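Local atomic coordinates of probable sugar ABC transporter, sugar-binding protein (Streptococcus pneumoniae, PDB entry 2W7Y), a protein that binds the blood group A-trisaccharide and probably delivers such glycans to an ABC transporter for uptake by the bacterium. Residues 208-213 with 276-281; 160-165 with 282-287; 65-70 with 75-80. One frame throughout, in Å; residues are numbered along the deposited sequence.

Contact 1. Residues 208-213 with 276-281; sequences IRLFNT and VFFNGV. With A2G (2-acetamido-2-deoxy-alpha-D-galactopyranose), chain C.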
loop_
_atom_site.group_PDB
_atom_site.type_symbol
_atom_site.label_atom_id
_atom_site.label_comp_id
_atom_site.label_asym_id
_atom_site.label_seq_id
_atom_site.Cartn_x
_atom_site.Cartn_y
_atom_site.Cartn_z
ATOM N N ILE A 208 -5.813 -3.495 -8.952
ATOM C CA ILE A 208 -5.240 -2.179 -9.254
ATOM C C ILE A 208 -3.708 -2.214 -9.239
ATOM O O ILE A 208 -3.060 -1.379 -9.865
ATOM C CB ILE A 208 -5.800 -1.044 -8.332
ATOM C CG1 ILE A 208 -5.583 0.337 -8.973
ATOM C CG2 ILE A 208 -5.201 -1.127 -6.916
ATOM C CD1 ILE A 208 -6.222 1.500 -8.234
ATOM N N ARG A 209 -3.144 -3.194 -8.531
ATOM C CA ARG A 209 -1.696 -3.397 -8.481
ATOM C C ARG A 209 -1.179 -3.913 -9.822
ATOM O O ARG A 209 -0.029 -3.656 -10.191
ATOM C CB ARG A 209 -1.296 -4.369 -7.358
ATOM C CG ARG A 209 -2.083 -4.256 -6.056
ATOM C CD ARG A 209 -1.951 -2.885 -5.399
ATOM N NE ARG A 209 -2.495 -2.888 -4.043
ATOM C CZ ARG A 209 -2.701 -1.799 -3.309
ATOM N NH1 ARG A 209 -2.410 -0.597 -3.793
ATOM N NH2 ARG A 209 -3.197 -1.917 -2.087
ATOM N N LEU A 210 -2.030 -4.647 -10.537
ATOM C CA LEU A 210 -1.730 -5.070 -11.907
ATOM C C LEU A 210 -1.796 -3.900 -12.888
ATOM O O LEU A 210 -0.935 -3.776 -13.758
ATOM C CB LEU A 210 -2.658 -6.201 -12.356
ATOM C CG LEU A 210 -2.453 -7.606 -11.767
ATOM C CD1 LEU A 210 -3.537 -8.551 -12.262
ATOM C CD2 LEU A 210 -1.071 -8.158 -12.099
ATOM N N PHE A 211 -2.813 -3.049 -12.741
ATOM C CA PHE A 211 -2.947 -1.825 -13.544
ATOM C C PHE A 211 -1.792 -0.851 -13.281
ATOM O O PHE A 211 -1.193 -0.325 -14.220
ATOM C CB PHE A 211 -4.295 -1.138 -13.278
ATOM C CG PHE A 211 -4.456 0.200 -13.974
ATOM C CD1 PHE A 211 -4.790 0.267 -15.327
ATOM C CD2 PHE A 211 -4.280 1.393 -13.271
ATOM C CE1 PHE A 211 -4.937 1.508 -15.972
ATOM C CE2 PHE A 211 -4.429 2.631 -13.902
ATOM C CZ PHE A 211 -4.758 2.690 -15.254
ATOM N N ASN A 212 -1.503 -0.624 -12.001
ATOM C CA ASN A 212 -0.437 0.267 -11.553
ATOM C C ASN A 212 0.913 -0.091 -12.162
ATOM O O ASN A 212 1.665 0.788 -12.596
ATOM C CB ASN A 212 -0.329 0.194 -10.026
ATOM C CG ASN A 212 0.161 1.490 -9.390
ATOM O OD1 ASN A 212 -0.251 1.822 -8.284
ATOM N ND2 ASN A 212 1.051 2.211 -10.066
ATOM N N THR A 213 1.206 -1.390 -12.197
ATOM C CA THR A 213 2.506 -1.876 -12.649
ATOM C C THR A 213 2.615 -2.045 -14.164
ATOM O O THR A 213 3.698 -1.857 -14.720
ATOM C CB THR A 213 2.940 -3.170 -11.913
ATOM O OG1 THR A 213 1.900 -4.157 -11.980
ATOM C CG2 THR A 213 3.245 -2.872 -10.459
ATOM N N VAL A 276 -1.176 -16.822 -6.842
ATOM C CA VAL A 276 -0.513 -15.536 -6.640
ATOM C C VAL A 276 -1.337 -14.588 -5.753
ATOM O O VAL A 276 -2.568 -14.651 -5.719
ATOM C CB VAL A 276 -0.067 -14.888 -7.998
ATOM C CG1 VAL A 276 -1.153 -14.991 -9.022
ATOM C CG2 VAL A 276 0.384 -13.434 -7.819
ATOM N N PHE A 277 -0.627 -13.731 -5.022
ATOM C CA PHE A 277 -1.222 -12.826 -4.048
ATOM C C PHE A 277 -0.560 -11.467 -4.174
ATOM O O PHE A 277 0.618 -11.312 -3.862
ATOM C CB PHE A 277 -1.035 -13.398 -2.635
ATOM C CG PHE A 277 -1.667 -12.582 -1.539
ATOM C CD1 PHE A 277 -2.971 -12.108 -1.654
ATOM C CD2 PHE A 277 -0.965 -12.325 -0.369
ATOM C CE1 PHE A 277 -3.553 -11.368 -0.629
ATOM C CE2 PHE A 277 -1.538 -11.591 0.664
ATOM C CZ PHE A 277 -2.835 -11.108 0.533
ATOM N N PHE A 278 -1.319 -10.487 -4.650
ATOM C CA PHE A 278 -0.802 -9.137 -4.826
ATOM C C PHE A 278 -0.909 -8.341 -3.524
ATOM O O PHE A 278 -1.928 -7.698 -3.254
ATOM C CB PHE A 278 -1.519 -8.416 -5.982
ATOM C CG PHE A 278 -1.584 -9.221 -7.257
ATOM C CD1 PHE A 278 -0.433 -9.479 -7.994
ATOM C CD2 PHE A 278 -2.796 -9.718 -7.718
ATOM C CE1 PHE A 278 -0.483 -10.228 -9.170
ATOM C CE2 PHE A 278 -2.858 -10.463 -8.893
ATOM C CZ PHE A 278 -1.699 -10.726 -9.619
ATOM N N ASN A 279 0.144 -8.420 -2.712
ATOM C CA ASN A 279 0.243 -7.640 -1.479
ATOM C C ASN A 279 1.694 -7.245 -1.198
ATOM O O ASN A 279 2.618 -7.803 -1.791
ATOM C CB ASN A 279 -0.367 -8.394 -0.292
ATOM C CG ASN A 279 -0.816 -7.464 0.830
ATOM O OD1 ASN A 279 -0.858 -6.243 0.660
ATOM N ND2 ASN A 279 -1.151 -8.039 1.983
ATOM N N GLY A 280 1.881 -6.272 -0.305
ATOM C CA GLY A 280 3.203 -5.718 -0.021
ATOM C C GLY A 280 4.110 -6.588 0.826
ATOM O O GLY A 280 3.735 -7.690 1.223
ATOM N N VAL A 281 5.308 -6.075 1.100
ATOM C CA VAL A 281 6.324 -6.800 1.869
ATOM C C VAL A 281 5.874 -7.086 3.303
ATOM O O VAL A 281 6.302 -8.067 3.914
ATOM C CB VAL A 281 7.703 -6.063 1.867
ATOM C CG1 VAL A 281 8.247 -5.931 0.451
ATOM C CG2 VAL A 281 7.613 -4.691 2.540
HETATM O O5 A2G C . -2.437 -3.533 2.749
HETATM C C1 A2G C . -2.472 -2.082 2.814
HETATM C C2 A2G C . -3.702 -1.612 2.055
HETATM N N2 A2G C . -3.834 -0.156 2.107
HETATM C C3 A2G C . -4.960 -2.217 2.693
HETATM O O3 A2G C . -6.132 -1.710 2.052
HETATM C C4 A2G C . -4.904 -3.745 2.642
HETATM O O4 A2G C . -4.926 -4.195 1.281
HETATM C C5 A2G C . -3.614 -4.213 3.326
HETATM C C6 A2G C . -3.441 -5.728 3.242
HETATM O O6 A2G C . -2.166 -6.069 3.790
HETATM C C7 A2G C . -3.969 0.579 1.008
HETATM O O7 A2G C . -3.966 0.132 -0.139
HETATM C C8 A2G C . -4.117 2.074 1.271
HETATM O O HOH W 1 -3.341 -5.420 -2.822
HETATM O O HOH W 2 -2.836 -4.260 -0.404
#
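Leu210 and Phe278 form an apolar CH-pi contact in the interior of the protein, where helix 207-215 packs against the chain just after the short strand 276-277, and next to it Arg209 and Asn279 close on the bound sugar. The leucine sits over one face of the phenylalanine ring, its CG lying 4.2 Å from the ring centroid of Phe278 and offset toward the rim. Both methyls lie over this same face at the far end of the ring: Leu210 CD2 comes to 3.6 Å from Phe278 CZ, and CD1 lies over the CZ-CE2 side. Arg209 passes Phe278 with its aliphatic part, CG beside CB, and a bend at chi2 (-61°) turns the guanidinium away toward the ligand. This is the glycan pocket of a solute-binding protein, and both segments supply it with a polar group. Arg209 NH2 gives a nearly straight hydrogen bond (163°) of 2.9 Å to the acetamido oxygen O7 of A2G, which lies in the guanidinium plane. From the other segment, Asn279 ND2 donates to A2G O6 at 2.9 Å. Two waters fill in between: one accepts from Arg209 NE and donates to Phe278 O, the other accepts from Arg209 NH2 and reaches Asn279 OD1 and the sugar. Beyond the segments, Glu205 also hydrogen-bonds A2G, and Phe201 meets the Phe278 ring edge-to-face.

Contact 2. Residues 160-165 with 282-287; sequences GLWYNK and WASGEM. With GAL (beta-D-galactopyranose), chain B; A2G (2-acetamido-2-deoxy-alpha-D-galactopyranose), chain C.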
loop_
_atom_site.group_PDB
_atom_site.type_symbol
_atom_site.label_atom_id
_atom_site.label_comp_id
_atom_site.label_asym_id
_atom_site.label_seq_id
_atom_site.Cartn_x
_atom_site.Cartn_y
_atom_site.Cartn_z
ATOM N N GLY A 160 5.893 -5.770 -3.923
ATOM C CA GLY A 160 5.981 -6.681 -5.058
ATOM C C GLY A 160 4.746 -7.564 -5.050
ATOM O O GLY A 160 3.622 -7.076 -4.910
ATOM N N LEU A 161 4.944 -8.869 -5.192
ATOM C CA LEU A 161 3.832 -9.807 -5.080
ATOM C C LEU A 161 4.288 -11.119 -4.427
ATOM O O LEU A 161 5.475 -11.283 -4.119
ATOM C CB LEU A 161 3.132 -9.999 -6.448
ATOM C CG LEU A 161 3.467 -10.995 -7.580
ATOM C CD1 LEU A 161 3.180 -10.357 -8.941
ATOM C CD2 LEU A 161 4.873 -11.537 -7.569
ATOM N N TRP A 162 3.344 -12.030 -4.197
ATOM C CA TRP A 162 3.659 -13.336 -3.622
ATOM C C TRP A 162 3.109 -14.454 -4.493
ATOM O O TRP A 162 2.055 -14.305 -5.107
ATOM C CB TRP A 162 3.121 -13.453 -2.194
ATOM C CG TRP A 162 3.667 -12.402 -1.266
ATOM C CD1 TRP A 162 3.146 -11.158 -1.038
ATOM C CD2 TRP A 162 4.835 -12.505 -0.443
ATOM N NE1 TRP A 162 3.916 -10.483 -0.124
ATOM C CE2 TRP A 162 4.961 -11.282 0.256
ATOM C CE3 TRP A 162 5.787 -13.512 -0.223
ATOM C CZ2 TRP A 162 6.006 -11.037 1.158
ATOM C CZ3 TRP A 162 6.825 -13.269 0.668
ATOM C CH2 TRP A 162 6.924 -12.041 1.351
ATOM N N TYR A 163 3.828 -15.571 -4.551
ATOM C CA TYR A 163 3.398 -16.708 -5.357
ATOM C C TYR A 163 3.701 -18.042 -4.681
ATOM O O TYR A 163 4.642 -18.147 -3.886
ATOM C CB TYR A 163 4.010 -16.647 -6.762
ATOM C CG TYR A 163 5.443 -17.126 -6.857
ATOM C CD1 TYR A 163 6.500 -16.316 -6.443
ATOM C CD2 TYR A 163 5.742 -18.388 -7.381
ATOM C CE1 TYR A 163 7.817 -16.749 -6.534
ATOM C CE2 TYR A 163 7.057 -18.832 -7.477
ATOM C CZ TYR A 163 8.088 -18.009 -7.050
ATOM O OH TYR A 163 9.386 -18.441 -7.145
ATOM N N ASN A 164 2.885 -19.047 -4.993
ATOM C CA ASN A 164 3.083 -20.402 -4.493
ATOM C C ASN A 164 3.990 -21.190 -5.434
ATOM O O ASN A 164 3.595 -21.521 -6.557
ATOM C CB ASN A 164 1.735 -21.111 -4.309
ATOM C CG ASN A 164 1.851 -22.417 -3.535
ATOM O OD1 ASN A 164 2.683 -23.270 -3.840
ATOM N ND2 ASN A 164 1.001 -22.581 -2.530
ATOM N N LYS A 165 5.199 -21.490 -4.962
ATOM C CA LYS A 165 6.210 -22.210 -5.749
ATOM C C LYS A 165 5.756 -23.605 -6.189
ATOM O O LYS A 165 6.090 -24.050 -7.291
ATOM C CB LYS A 165 7.531 -22.311 -4.978
ATOM C CG LYS A 165 8.165 -20.967 -4.617
ATOM C CD LYS A 165 9.476 -21.148 -3.850
ATOM C CE LYS A 165 9.228 -21.578 -2.410
ATOM N NZ LYS A 165 10.482 -21.959 -1.708
ATOM N N TRP A 282 4.993 -6.228 3.817
ATOM C CA TRP A 282 4.462 -6.327 5.173
ATOM C C TRP A 282 3.664 -7.612 5.420
ATOM O O TRP A 282 3.352 -7.938 6.564
ATOM C CB TRP A 282 3.606 -5.095 5.483
ATOM C CG TRP A 282 2.503 -4.855 4.480
ATOM C CD1 TRP A 282 1.254 -5.405 4.493
ATOM C CD2 TRP A 282 2.556 -4.008 3.321
ATOM N NE1 TRP A 282 0.526 -4.951 3.422
ATOM C CE2 TRP A 282 1.301 -4.097 2.682
ATOM C CE3 TRP A 282 3.540 -3.180 2.762
ATOM C CZ2 TRP A 282 1.001 -3.385 1.517
ATOM C CZ3 TRP A 282 3.239 -2.475 1.603
ATOM C CH2 TRP A 282 1.983 -2.584 0.994
ATOM N N ALA A 283 3.352 -8.337 4.345
ATOM C CA ALA A 283 2.643 -9.619 4.420
ATOM C C ALA A 283 3.521 -10.767 4.923
ATOM O O ALA A 283 3.021 -11.855 5.217
ATOM C CB ALA A 283 2.049 -9.971 3.062
ATOM N N SER A 284 4.822 -10.505 5.031
ATOM C CA SER A 284 5.841 -11.510 5.356
ATOM C C SER A 284 5.573 -12.360 6.596
ATOM O O SER A 284 5.825 -13.565 6.579
ATOM C CB SER A 284 7.207 -10.842 5.479
ATOM O OG SER A 284 7.643 -10.392 4.218
ATOM N N GLY A 285 5.077 -11.733 7.660
ATOM C CA GLY A 285 4.756 -12.435 8.903
ATOM C C GLY A 285 3.669 -13.486 8.761
ATOM O O GLY A 285 3.698 -14.518 9.440
ATOM N N GLU A 286 2.705 -13.215 7.887
ATOM C CA GLU A 286 1.620 -14.153 7.597
ATOM C C GLU A 286 2.070 -15.181 6.571
ATOM O O GLU A 286 1.546 -16.294 6.505
ATOM C CB GLU A 286 0.391 -13.403 7.067
ATOM C CG GLU A 286 -0.292 -12.506 8.089
ATOM C CD GLU A 286 -0.927 -13.289 9.216
ATOM O OE1 GLU A 286 -0.562 -13.044 10.389
ATOM O OE2 GLU A 286 -1.783 -14.156 8.930
HETATM N N MSE A 287 3.065 -14.797 5.782
HETATM C CA MSE A 287 3.518 -15.598 4.660
HETATM C C MSE A 287 4.554 -16.652 5.059
HETATM O O MSE A 287 4.553 -17.761 4.518
HETATM C CB MSE A 287 4.052 -14.675 3.566
HETATM C CG MSE A 287 3.483 -14.962 2.195
HETATM SE SE MSE A 287 1.756 -14.153 1.758
HETATM C CE MSE A 287 0.552 -14.975 3.045
HETATM C C1 GAL B . -0.346 -1.876 7.223
HETATM C C2 GAL B . -1.541 -1.649 6.296
HETATM C C3 GAL B . -1.149 -1.890 4.836
HETATM C C4 GAL B . 0.150 -1.165 4.464
HETATM C C5 GAL B . 1.236 -1.532 5.485
HETATM C C6 GAL B . 2.594 -0.877 5.221
HETATM O O1 GAL B . -0.663 -1.383 8.505
HETATM O O2 GAL B . -2.569 -2.537 6.683
HETATM O O3 GAL B . -2.205 -1.505 3.986
HETATM O O4 GAL B . -0.090 0.223 4.435
HETATM O O5 GAL B . 0.801 -1.179 6.784
HETATM O O6 GAL B . 3.604 -1.641 5.854
HETATM O O5 A2G C . -2.437 -3.533 2.749
HETATM C C1 A2G C . -2.472 -2.082 2.814
HETATM C C2 A2G C . -3.702 -1.612 2.055
HETATM N N2 A2G C . -3.834 -0.156 2.107
HETATM C C3 A2G C . -4.960 -2.217 2.693
HETATM O O3 A2G C . -6.132 -1.710 2.052
HETATM C C4 A2G C . -4.904 -3.745 2.642
HETATM O O4 A2G C . -4.926 -4.195 1.281
HETATM C C5 A2G C . -3.614 -4.213 3.326
HETATM C C6 A2G C . -3.441 -5.728 3.242
HETATM O O6 A2G C . -2.166 -6.069 3.790
HETATM C C7 A2G C . -3.969 0.579 1.008
HETATM O O7 A2G C . -3.966 0.132 -0.139
HETATM C C8 A2G C . -4.117 2.074 1.271
#
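With chi1 at -59°, Trp162 CG is anti to its carbonyl carbon, and the indole extends from strand 157-164 toward segment 282-287, while the Met287 chain, bent at chi2 and chi3, folds its selenium back over that indole. Met287, a selenomethionine, lies along one face: CG is 3.6 Å from Trp162 CE3 above the six-membered ring, and SE stands 4.2 Å from the centroid of the Trp162 five-membered ring, 18° off its normal. Ser284 comes instead to the rim, OG lying near the indole plane 3.4 Å from Trp162 CH2; its hydrogen-bond partner is Val281 O. The methyl of Ala283 meets the indole obliquely, 3.7 Å from Trp162 NE1, whose N-H is taken up by Gly280 O. Trp282 points the other way, into the pocket. The crowded position of its CG (chi1 55°) presents one face to galactose, with GAL C5 3.5 Å from Trp282 CD2, while Trp282 NE1 donates in the ring plane to A2G O6 at 2.9 Å. The Met287-Trp162 pair is a Met-aromatic contact between strand 157-164 and helix 284-287, and the stacking of Trp282 on galactose is the aromatic platform characteristic of carbohydrate-binding sites.

Contact 3. Residues 65-70 with 75-80; sequences KFAEEH and VEFKPT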
loop_
_atom_site.group_PDB
_atom_site.type_symbol
_atom_site.label_atom_id
_atom_site.label_comp_id
_atom_site.label_asym_id
_atom_site.label_seq_id
_atom_site.Cartn_x
_atom_site.Cartn_y
_atom_site.Cartn_z
ATOM N N LYS A 65 3.072 3.390 25.095
ATOM C CA LYS A 65 4.409 3.602 25.631
ATOM C C LYS A 65 4.829 5.062 25.423
ATOM O O LYS A 65 5.511 5.648 26.271
ATOM C CB LYS A 65 5.375 2.622 24.958
ATOM C CG LYS A 65 6.858 2.951 24.998
ATOM C CD LYS A 65 7.628 1.789 24.378
ATOM C CE LYS A 65 8.793 2.258 23.526
ATOM N NZ LYS A 65 9.334 1.149 22.684
ATOM N N PHE A 66 4.410 5.638 24.294
ATOM C CA PHE A 66 4.548 7.076 24.042
ATOM C C PHE A 66 3.688 7.879 25.023
ATOM O O PHE A 66 4.121 8.913 25.528
ATOM C CB PHE A 66 4.166 7.416 22.591
ATOM C CG PHE A 66 4.162 8.894 22.288
ATOM C CD1 PHE A 66 5.318 9.530 21.848
ATOM C CD2 PHE A 66 3.002 9.649 22.435
ATOM C CE1 PHE A 66 5.323 10.888 21.564
ATOM C CE2 PHE A 66 2.999 11.017 22.158
ATOM C CZ PHE A 66 4.160 11.634 21.721
ATOM N N ALA A 67 2.475 7.393 25.284
ATOM C CA ALA A 67 1.551 8.040 26.214
ATOM C C ALA A 67 2.115 8.130 27.637
ATOM O O ALA A 67 1.991 9.166 28.293
ATOM C CB ALA A 67 0.211 7.323 26.209
ATOM N N GLU A 68 2.740 7.045 28.097
ATOM C CA GLU A 68 3.354 6.987 29.428
ATOM C C GLU A 68 4.622 7.841 29.515
ATOM O O GLU A 68 4.982 8.338 30.585
ATOM C CB GLU A 68 3.661 5.536 29.817
ATOM C CG GLU A 68 2.426 4.677 30.097
ATOM C CD GLU A 68 1.582 5.197 31.255
ATOM O OE1 GLU A 68 2.136 5.404 32.363
ATOM O OE2 GLU A 68 0.360 5.394 31.056
ATOM N N GLU A 69 5.281 8.000 28.370
ATOM C CA GLU A 69 6.468 8.836 28.214
ATOM C C GLU A 69 6.115 10.315 28.374
ATOM O O GLU A 69 6.979 11.137 28.691
ATOM C CB GLU A 69 7.039 8.597 26.817
ATOM C CG GLU A 69 8.524 8.786 26.650
ATOM C CD GLU A 69 8.976 8.374 25.261
ATOM O OE1 GLU A 69 9.586 7.290 25.133
ATOM O OE2 GLU A 69 8.693 9.117 24.291
ATOM N N HIS A 70 4.841 10.641 28.154
ATOM C CA HIS A 70 4.349 12.018 28.217
ATOM C C HIS A 70 3.229 12.180 29.251
ATOM O O HIS A 70 2.120 12.615 28.935
ATOM C CB HIS A 70 3.901 12.481 26.821
ATOM C CG HIS A 70 5.017 12.530 25.824
ATOM N ND1 HIS A 70 5.839 13.627 25.684
ATOM C CD2 HIS A 70 5.469 11.606 24.943
ATOM C CE1 HIS A 70 6.742 13.381 24.753
ATOM N NE2 HIS A 70 6.538 12.163 24.284
ATOM N N VAL A 75 -0.783 17.633 28.275
ATOM C CA VAL A 75 -1.629 17.044 27.236
ATOM C C VAL A 75 -1.427 15.530 27.224
ATOM O O VAL A 75 -0.291 15.054 27.156
ATOM C CB VAL A 75 -1.322 17.629 25.827
ATOM C CG1 VAL A 75 -2.270 17.049 24.775
ATOM C CG2 VAL A 75 -1.407 19.153 25.833
ATOM N N GLU A 76 -2.522 14.778 27.300
ATOM C CA GLU A 76 -2.428 13.320 27.303
ATOM C C GLU A 76 -2.705 12.704 25.929
ATOM O O GLU A 76 -3.573 13.161 25.182
ATOM C CB GLU A 76 -3.302 12.689 28.398
ATOM C CG GLU A 76 -4.747 12.394 28.015
ATOM C CD GLU A 76 -5.421 11.423 28.975
ATOM O OE1 GLU A 76 -5.339 11.640 30.205
ATOM O OE2 GLU A 76 -6.040 10.446 28.496
ATOM N N PHE A 77 -1.942 11.666 25.616
ATOM C CA PHE A 77 -2.030 10.972 24.345
ATOM C C PHE A 77 -3.046 9.838 24.452
ATOM O O PHE A 77 -2.974 9.010 25.367
ATOM C CB PHE A 77 -0.646 10.440 23.959
ATOM C CG PHE A 77 -0.582 9.835 22.586
ATOM C CD1 PHE A 77 -0.577 10.645 21.453
ATOM C CD2 PHE A 77 -0.514 8.459 22.425
ATOM C CE1 PHE A 77 -0.513 10.091 20.185
ATOM C CE2 PHE A 77 -0.448 7.897 21.152
ATOM C CZ PHE A 77 -0.444 8.720 20.037
ATOM N N LYS A 78 -3.999 9.820 23.522
ATOM C CA LYS A 78 -5.062 8.817 23.524
ATOM C C LYS A 78 -5.171 8.072 22.187
ATOM O O LYS A 78 -5.775 8.578 21.239
ATOM C CB LYS A 78 -6.407 9.445 23.922
ATOM C CG LYS A 78 -7.571 8.458 24.027
ATOM C CD LYS A 78 -7.387 7.487 25.187
ATOM C CE LYS A 78 -8.428 6.383 25.169
ATOM N NZ LYS A 78 -8.253 5.458 26.327
ATOM N N PRO A 79 -4.577 6.866 22.111
ATOM C CA PRO A 79 -4.741 6.028 20.930
ATOM C C PRO A 79 -6.138 5.396 20.891
ATOM O O PRO A 79 -6.609 4.839 21.891
ATOM C CB PRO A 79 -3.657 4.951 21.095
ATOM C CG PRO A 79 -2.836 5.355 22.294
ATOM C CD PRO A 79 -3.719 6.225 23.123
ATOM N N THR A 80 -6.789 5.509 19.736
ATOM C CA THR A 80 -8.116 4.958 19.522
ATOM C C THR A 80 -8.072 4.009 18.328
ATOM O O THR A 80 -7.952 4.455 17.183
ATOM C CB THR A 80 -9.165 6.074 19.288
ATOM O OG1 THR A 80 -9.099 7.027 20.357
ATOM C CG2 THR A 80 -10.569 5.493 19.227
#
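Helix 54-69 is followed, after a short connection, by strand 76-81, with the CA atoms of Ala67 and Phe77 5.0 Å from each other. The strand is an outermost member of a four-stranded mixed sheet, in which it runs parallel to strand 39-44, and the unit 39-44, 54-69, 76-81 is a beta-alpha-beta crossover, the building block of the alpha/beta lobes of solute-binding proteins. No hydrogen bond joins the two segments, which are held by apolar packing. Its main element is a T-shaped pair: the edge of Phe66 is directed at the face of Phe77, with the centroids 4.8 Å apart and the planes at 73°. Phe66 CD2 and CE2 make the approach, CD2 standing 3.6 Å from Phe77 CG and therefore over the rim of the ring rather than its middle. Both phenylalanines place CG opposite the backbone N (chi1 175° and -174°), and their side chains cross at about a right angle between helix and strand. Ala67 packs beside the pair, its CB near the plane of the Phe77 ring at the edge and 3.9 Å from Phe77 CB. Helix 319-332 adds to this cluster, Phe328 meeting both phenylalanine rings and Tyr331 that of Phe66, while Phe42 of the neighbouring strand 39-44 meets Phe77. His70 folds back over its own segment, with CD2 3.4 Å above the centre of one face of the Phe66 ring.

How the contacts relate
Contacts 1 and 2 adjoin, with centres 11 Å apart, and both touch A2G, whereas contact 3 lies about 36 and 34 Å from them, centre to centre. Strands 276-277 and 157-164 are neighbours in one sheet, and Phe277 N lies 2.7 Å from Trp162 O, a probable hydrogen bond between contacts 1 and 2. Along the chain, 276-281 runs directly into 282-287, and Asn279 and Trp282 reach the same A2G, to which Arg209 is added by helix 207-215. Contact 3 belongs to a different sheet and touches neither of the others; the Phe77 side chain is about 14 Å from the bound fucose.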